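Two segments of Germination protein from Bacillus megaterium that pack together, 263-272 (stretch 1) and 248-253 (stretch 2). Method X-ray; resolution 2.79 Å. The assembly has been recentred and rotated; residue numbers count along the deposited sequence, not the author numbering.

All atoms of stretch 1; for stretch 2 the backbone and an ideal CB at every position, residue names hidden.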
# COMPACT_ATOMS: atom_id res chain seq x y z
N LEU A 263 -14.09 -8.90 -3.36
CA LEU A 263 -15.50 -8.83 -2.97
C LEU A 263 -15.89 -7.37 -2.85
O LEU A 263 -15.31 -6.63 -2.05
CB LEU A 263 -15.78 -9.61 -1.67
CG LEU A 263 -15.46 -11.11 -1.72
CD1 LEU A 263 -15.59 -11.73 -0.35
CD2 LEU A 263 -16.35 -11.83 -2.72
N ILE A 264 -16.82 -6.92 -3.71
CA ILE A 264 -17.29 -5.53 -3.77
C ILE A 264 -18.50 -5.41 -2.88
O ILE A 264 -19.42 -6.24 -2.96
CB ILE A 264 -17.60 -5.12 -5.23
CG1 ILE A 264 -16.33 -5.18 -6.14
CG2 ILE A 264 -18.33 -3.76 -5.33
CD1 ILE A 264 -15.17 -4.30 -5.76
N ALA A 265 -18.50 -4.40 -2.01
CA ALA A 265 -19.61 -4.15 -1.09
C ALA A 265 -19.96 -2.65 -0.99
O ALA A 265 -19.06 -1.81 -0.90
CB ALA A 265 -19.31 -4.72 0.29
N PRO A 266 -21.26 -2.28 -1.00
CA PRO A 266 -22.45 -3.13 -1.19
C PRO A 266 -22.60 -3.43 -2.68
O PRO A 266 -22.18 -2.62 -3.52
CB PRO A 266 -23.59 -2.25 -0.61
CG PRO A 266 -22.94 -0.97 -0.10
CD PRO A 266 -21.66 -0.87 -0.86
N ALA A 267 -23.15 -4.61 -3.03
CA ALA A 267 -23.31 -5.01 -4.43
C ALA A 267 -24.31 -4.09 -5.17
O ALA A 267 -24.09 -3.77 -6.33
CB ALA A 267 -23.75 -6.46 -4.52
N LEU A 268 -25.37 -3.64 -4.48
CA LEU A 268 -26.34 -2.69 -5.03
C LEU A 268 -26.09 -1.36 -4.33
O LEU A 268 -26.30 -1.24 -3.11
CB LEU A 268 -27.78 -3.20 -4.89
CG LEU A 268 -28.86 -2.42 -5.62
CD1 LEU A 268 -28.73 -2.56 -7.14
CD2 LEU A 268 -30.22 -2.86 -5.18
N PHE A 269 -25.55 -0.39 -5.08
CA PHE A 269 -25.12 0.92 -4.61
C PHE A 269 -25.46 1.96 -5.67
O PHE A 269 -24.69 2.16 -6.63
CB PHE A 269 -23.61 0.86 -4.32
CG PHE A 269 -23.01 1.99 -3.54
CD1 PHE A 269 -23.24 2.11 -2.17
CD2 PHE A 269 -22.13 2.88 -4.14
CE1 PHE A 269 -22.66 3.15 -1.44
CE2 PHE A 269 -21.54 3.90 -3.40
CZ PHE A 269 -21.80 4.03 -2.05
N ILE A 270 -26.63 2.59 -5.52
CA ILE A 270 -27.16 3.58 -6.46
C ILE A 270 -26.92 4.99 -5.91
O ILE A 270 -27.46 5.34 -4.86
CB ILE A 270 -28.66 3.30 -6.76
CG1 ILE A 270 -28.86 1.85 -7.30
CG2 ILE A 270 -29.21 4.32 -7.75
CD1 ILE A 270 -30.22 1.25 -7.14
N GLN A 271 -26.12 5.79 -6.63
CA GLN A 271 -25.79 7.16 -6.22
C GLN A 271 -26.47 8.25 -7.07
O GLN A 271 -26.78 8.02 -8.24
CB GLN A 271 -24.27 7.37 -6.23
CG GLN A 271 -23.50 6.44 -5.30
CD GLN A 271 -22.17 7.03 -4.88
OE1 GLN A 271 -21.97 7.39 -3.72
NE2 GLN A 271 -21.22 7.15 -5.81
N PHE A 272 -26.69 9.45 -6.48
CA PHE A 272 -27.30 10.61 -7.14
C PHE A 272 -26.54 11.88 -6.77
O PHE A 272 -25.62 12.27 -7.48
CB PHE A 272 -28.78 10.75 -6.76
CG PHE A 272 -29.65 9.54 -7.04
CD1 PHE A 272 -30.07 9.25 -8.33
CD2 PHE A 272 -30.06 8.71 -6.00
CE1 PHE A 272 -30.87 8.13 -8.58
CE2 PHE A 272 -30.87 7.60 -6.25
CZ PHE A 272 -31.28 7.32 -7.54
N UNK A 248 -13.51 3.68 -7.28
CA UNK A 248 -13.66 5.08 -7.71
C UNK A 248 -15.11 5.56 -7.59
O UNK A 248 -15.35 6.76 -7.66
CB UNK A 248 -13.18 5.24 -9.15
N UNK A 249 -16.06 4.63 -7.39
CA UNK A 249 -17.49 4.95 -7.19
C UNK A 249 -17.83 5.20 -5.72
O UNK A 249 -18.92 5.66 -5.43
CB UNK A 249 -18.36 3.81 -7.73
N UNK A 250 -16.93 4.84 -4.79
CA UNK A 250 -17.18 4.98 -3.36
C UNK A 250 -17.48 3.67 -2.64
O UNK A 250 -17.89 3.67 -1.47
CB UNK A 250 -18.35 5.94 -3.15
N UNK A 251 -17.27 2.52 -3.33
CA UNK A 251 -17.50 1.19 -2.78
C UNK A 251 -16.25 0.70 -2.06
O UNK A 251 -15.19 1.33 -2.15
CB UNK A 251 -17.90 0.21 -3.88
N UNK A 252 -16.41 -0.43 -1.34
CA UNK A 252 -15.41 -1.08 -0.51
C UNK A 252 -15.03 -2.44 -1.13
O UNK A 252 -15.92 -3.22 -1.48
CB UNK A 252 -15.93 -1.26 0.92
N UNK A 253 -13.72 -2.71 -1.25
CA UNK A 253 -13.21 -3.98 -1.78
C UNK A 253 -12.64 -4.85 -0.62
O UNK A 253 -11.91 -4.35 0.22
CB UNK A 253 -12.14 -3.72 -2.84

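Position 248 has nothing of stretch 1 within 5.5 Å of its ideal CB, so stretch 1 sets no demand on the side chain here. The deposited Leu-248 makes no contact across the pair.

At position 249 the CA-to-CB bond runs sideways, with the ideal CB 4.8 Å from Gln-271 NE2 and 5.3 Å from Phe-269 CD2. The space is loose, and several polar or long flexible chains could suit it. It is Glu-249, whose carboxylate pairs with 251. Its backbone also matters: Glu-249 O lies at the edge of the Phe-269 ring, 3.8 Å from Phe-269 CE2.

Position 250 is the most restrictive. Phi is +105°, and an ideal CB would be jammed against the carbonyl oxygen of the residue before; it would also sit 3.8 Å from Phe-269 CE2 and 3.9 Å from Gln-271 OE1. The backbone alone calls for glycine, and Gly-250 is found, ending a helix in a Schellman motif.

From position 251 the CA-to-CB bond again leaves sideways, the ideal CB being 3.8 Å from Ala-265 O and 4.2 Å from Ile-264 CG2. Further out lie the carbonyls of Pro-266 and Ala-267. A short apolar chain could rest on Ile-264, but a long donor, lysine or arginine, could exploit those acceptors. The residue is Arg-251, the largest contributor to the contact. Its NH2 donates to Ala-267 O at 2.8 Å and to Pro-266 O at 3.0 Å, while Arg-251 CD packs 3.8 Å from Ile-264 CG2. Phe-269 CB lies over one face of the guanidinium, 3.6 Å from Arg-251 NE. A salt bridge from Arg-251 NH1 to Glu-249 OE1, 3.2 Å, also engages the group.

At position 252 the backbone pairs with Ala-265 in an antiparallel, hydrogen-bonded bridge: the N of 252 donates to Ala-265 O at 3.0 Å, and Ala-265 N to the O of 252 at 2.9 Å. The two CB atoms lie on the same sheet face, but this pairing constrains the position more than side-chain contact does. Valine, isoleucine, threonine or another strand-compatible residue would fit. Ile-252 meets stretch 1 chiefly through its backbone, by those bonds and a CA-H...O contact from Ile-264 CA to Ile-252 O, 3.5 Å.

Position 253 forms the adjoining non-hydrogen-bonded pair with Ile-264. Its ideal CB comes 4.3 Å from Ile-264 CD1, so an apolar residue is favoured, though size is not fixed by this view. Ala-253 supplies a methyl, its CB 4.2 Å from Ile-264 CD1, and its CA makes a CA-H...O contact with Leu-263 O at 3.4 Å.

Stretch 2 248-253: LEGRIA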
# COMPACT_ATOMS: atom_id res chain seq x y z
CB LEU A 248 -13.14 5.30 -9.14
CG LEU A 248 -11.65 5.04 -9.37
CD1 LEU A 248 -11.38 4.64 -10.78
CD2 LEU A 248 -10.79 6.23 -8.95
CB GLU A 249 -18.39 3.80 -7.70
CG GLU A 249 -18.53 3.68 -9.19
CD GLU A 249 -19.16 2.37 -9.65
OE1 GLU A 249 -20.08 1.87 -8.96
OE2 GLU A 249 -18.73 1.85 -10.70
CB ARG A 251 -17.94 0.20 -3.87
CG ARG A 251 -19.11 0.70 -4.69
CD ARG A 251 -20.07 -0.40 -5.06
NE ARG A 251 -20.76 -0.03 -6.29
CZ ARG A 251 -21.64 -0.79 -6.92
NH1 ARG A 251 -22.18 -0.37 -8.06
NH2 ARG A 251 -21.95 -1.99 -6.45
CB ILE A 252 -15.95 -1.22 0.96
CG1 ILE A 252 -16.04 0.15 1.66
CG2 ILE A 252 -15.11 -2.19 1.82
CD1 ILE A 252 -17.32 0.90 1.48
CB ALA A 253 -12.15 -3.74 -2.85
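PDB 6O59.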